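Local coordinates for protein DNA polymerase beta (Leishmania infantum, PDB 4P4M) that extends a DNA primer along its template from deoxynucleoside triphosphates, as a family X polymerase that probably serves base excision repair, at residues A[154-159]-A[268-273]. Sequence-based numbering, arbitrary orientation. Where two conformers were deposited one is given.
With nucleotides of chain B.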
loop_
_atom_site.group_PDB
_atom_site.type_symbol
_atom_site.label_atom_id
_atom_site.label_comp_id
_atom_site.label_asym_id
_atom_site.label_seq_id
_atom_site.Cartn_x
_atom_site.Cartn_y
_atom_site.Cartn_z
ATOM N N LYS A 154 5.057 -10.008 -13.173
ATOM C CA LYS A 154 5.897 -9.332 -12.189
ATOM C C LYS A 154 6.688 -8.182 -12.813
ATOM O O LYS A 154 6.968 -8.183 -14.008
ATOM C CB LYS A 154 6.810 -10.324 -11.453
ATOM C CG LYS A 154 7.467 -11.396 -12.322
ATOM C CD LYS A 154 7.998 -12.540 -11.451
ATOM C CE LYS A 154 8.647 -13.651 -12.264
ATOM N NZ LYS A 154 9.941 -13.244 -12.874
ATOM N N ILE A 155 7.021 -7.189 -11.989
ATOM C CA ILE A 155 7.769 -6.009 -12.429
ATOM C C ILE A 155 9.277 -6.213 -12.196
ATOM O O ILE A 155 9.698 -6.407 -11.057
ATOM C CB ILE A 155 7.354 -4.759 -11.609
ATOM C CG1 ILE A 155 5.820 -4.641 -11.508
ATOM C CG2 ILE A 155 7.983 -3.493 -12.209
ATOM C CD1 ILE A 155 5.345 -3.496 -10.599
ATOM N N PRO A 156 10.093 -6.146 -13.263
ATOM C CA PRO A 156 11.549 -6.242 -13.084
ATOM C C PRO A 156 12.079 -5.012 -12.349
ATOM O O PRO A 156 11.560 -3.911 -12.551
ATOM C CB PRO A 156 12.096 -6.241 -14.521
ATOM C CG PRO A 156 10.913 -6.387 -15.422
ATOM C CD PRO A 156 9.724 -5.873 -14.660
ATOM N N MET A 157 13.109 -5.198 -11.526
ATOM C CA MET A 157 13.696 -4.096 -10.766
ATOM C C MET A 157 13.985 -2.870 -11.634
ATOM O O MET A 157 13.714 -1.739 -11.225
ATOM C CB MET A 157 14.973 -4.546 -10.033
ATOM C CG MET A 157 15.730 -3.406 -9.345
ATOM S SD MET A 157 17.179 -3.933 -8.393
ATOM C CE MET A 157 16.409 -4.753 -7.004
ATOM N N GLN A 158 14.527 -3.080 -12.833
ATOM C CA GLN A 158 14.849 -1.949 -13.708
ATOM C C GLN A 158 13.634 -1.064 -13.998
ATOM O O GLN A 158 13.760 0.156 -14.098
ATOM C CB GLN A 158 15.509 -2.404 -15.026
ATOM C CG GLN A 158 14.663 -3.346 -15.888
ATOM C CD GLN A 158 13.695 -2.624 -16.833
ATOM O OE1 GLN A 158 13.791 -1.411 -17.044
ATOM N NE2 GLN A 158 12.762 -3.379 -17.409
ATOM N N GLU A 159 12.457 -1.669 -14.138
ATOM C CA GLU A 159 11.261 -0.865 -14.381
ATOM C C GLU A 159 10.779 -0.141 -13.112
ATOM O O GLU A 159 10.306 0.996 -13.188
ATOM C CB GLU A 159 10.127 -1.689 -15.006
ATOM C CG GLU A 159 8.988 -0.807 -15.529
ATOM C CD GLU A 159 7.794 -1.599 -16.038
ATOM O OE1 GLU A 159 6.647 -1.242 -15.683
ATOM O OE2 GLU A 159 7.997 -2.575 -16.798
ATOM N N LYS A 268 3.529 -2.422 -19.789
ATOM C CA LYS A 268 2.341 -2.974 -19.134
ATOM C C LYS A 268 1.831 -2.007 -18.062
ATOM O O LYS A 268 2.627 -1.313 -17.418
ATOM C CB LYS A 268 2.707 -4.289 -18.425
ATOM C CG LYS A 268 3.137 -5.446 -19.348
ATOM C CD LYS A 268 3.489 -6.672 -18.490
ATOM C CE LYS A 268 3.870 -7.893 -19.327
ATOM N NZ LYS A 268 5.239 -7.794 -19.905
ATOM N N ALA A 269 0.521 -1.989 -17.831
ATOM C CA ALA A 269 -0.013 -1.314 -16.651
ATOM C C ALA A 269 0.344 -2.110 -15.383
ATOM O O ALA A 269 0.306 -3.342 -15.390
ATOM C CB ALA A 269 -1.530 -1.118 -16.782
ATOM N N ARG A 270 0.688 -1.405 -14.304
ATOM C CA ARG A 270 1.120 -2.036 -13.051
ATOM C C ARG A 270 0.229 -1.611 -11.890
ATOM O O ARG A 270 -0.320 -0.506 -11.895
ATOM C CB ARG A 270 2.562 -1.620 -12.695
ATOM C CG ARG A 270 3.602 -1.798 -13.807
ATOM C CD ARG A 270 3.661 -3.263 -14.292
ATOM N NE ARG A 270 4.900 -3.559 -15.031
ATOM C CZ ARG A 270 5.285 -4.794 -15.343
ATOM N NH1 ARG A 270 4.522 -5.825 -14.985
ATOM N NH2 ARG A 270 6.427 -5.011 -15.993
ATOM N N ARG A 271 0.118 -2.469 -10.875
ATOM C CA ARG A 271 -0.545 -2.077 -9.635
ATOM C C ARG A 271 0.302 -1.061 -8.872
ATOM O O ARG A 271 1.462 -1.324 -8.546
ATOM C CB ARG A 271 -0.857 -3.292 -8.750
ATOM C CG ARG A 271 -1.960 -4.159 -9.334
ATOM C CD ARG A 271 -2.419 -5.244 -8.352
ATOM N NE ARG A 271 -1.338 -6.155 -7.973
ATOM C CZ ARG A 271 -0.813 -6.228 -6.749
ATOM N NH1 ARG A 271 -1.264 -5.452 -5.770
ATOM N NH2 ARG A 271 0.166 -7.081 -6.499
ATOM N N VAL A 272 -0.292 0.103 -8.617
ATOM C CA VAL A 272 0.379 1.179 -7.904
ATOM C C VAL A 272 -0.422 1.517 -6.647
ATOM O O VAL A 272 -1.612 1.809 -6.728
ATOM C CB VAL A 272 0.556 2.433 -8.809
ATOM C CG1 VAL A 272 1.162 3.614 -8.007
ATOM C CG2 VAL A 272 1.433 2.096 -10.031
ATOM N N ASP A 273 0.237 1.451 -5.486
ATOM C CA ASP A 273 -0.380 1.801 -4.201
ATOM C C ASP A 273 0.329 3.032 -3.633
ATOM O O ASP A 273 1.556 3.040 -3.534
ATOM C CB ASP A 273 -0.238 0.634 -3.195
ATOM C CG ASP A 273 -1.082 -0.584 -3.562
ATOM O OD1 ASP A 273 -1.915 -0.514 -4.497
ATOM O OD2 ASP A 273 -0.923 -1.621 -2.885
ATOM P P DA B 5 -3.312 -5.542 -2.679
ATOM O OP1 DA B 5 -2.929 -4.867 -3.937
ATOM O OP2 DA B 5 -2.736 -6.865 -2.372
ATOM O "O5'" DA B 5 -3.023 -4.521 -1.498
ATOM C "C5'" DA B 5 -1.731 -4.163 -1.126
ATOM C "C4'" DA B 5 -1.808 -3.072 -0.079
ATOM O "O4'" DA B 5 -2.664 -3.498 1.016
ATOM C "C3'" DA B 5 -0.453 -2.794 0.555
ATOM O "O3'" DA B 5 -0.442 -1.478 1.133
ATOM C "C2'" DA B 5 -0.419 -3.922 1.587
ATOM C "C1'" DA B 5 -1.837 -3.811 2.136
ATOM N N9 DA B 5 -2.387 -4.973 2.852
ATOM C C8 DA B 5 -2.906 -6.130 2.338
ATOM N N7 DA B 5 -3.360 -6.966 3.250
ATOM C C5 DA B 5 -3.129 -6.312 4.453
ATOM C C6 DA B 5 -3.377 -6.657 5.805
ATOM N N6 DA B 5 -3.939 -7.809 6.197
ATOM N N1 DA B 5 -3.019 -5.762 6.755
ATOM C C2 DA B 5 -2.458 -4.610 6.368
ATOM N N3 DA B 5 -2.174 -4.182 5.135
ATOM C C4 DA B 5 -2.536 -5.082 4.216
HETATM O O HOH W 1 4.526 0.576 -16.613
HETATM O O HOH W 2 6.160 -3.353 -18.949
#
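Arg270 grips the carboxylate of Glu159 side-on with two nitrogens, one to each oxygen: NE lies 3.0 Å from Glu159 OE1 and NH2 lies 3.0 Å from Glu159 OE2. Both hydrogen bonds of the salt bridge are almost straight (174°). The oxygens sit in the guanidinium plane, yet the carboxylate is turned 41° against it, so each oxygen is met from above the carboxylate plane. Ile155 CG1 lies 3.6 Å above one face of the Arg270 guanidinium, offset toward its rim, while Ile155 CD1 rests against CB and CG of the same arginine; Lys268 CB lies over the centre of the opposite face. Pro156 crosses the arginine at about a right angle, with CD 3.7 Å from Arg270 NH2.

This is the palm of a family X polymerase. Strands 155-156 and 270-277 both pair with strand 193-203, the first antiparallel, the second parallel, and Arg270 spans the gap toward the first turn of helix 157-175, for which Pro156 is the N-cap residue.

Glu159 is extended, CG anti to the backbone N (chi1 -168°), whereas Arg270 bends at chi2. Two waters fix the carboxylate further, one joining OE1 to Lys268 O, the other OE2 to Lys268 N; OE1 also hydrogen-bonds His163 NE2. Farther along the strand, the Arg271 guanidinium meets the DA5 phosphate of chain B at its edge, NH1 2.5 Å from OP1, where opposite charges would attract. Asp273, as in other family X polymerases, is probably the third active-site carboxylate beside the magnesium-binding Asp196 and Asp198.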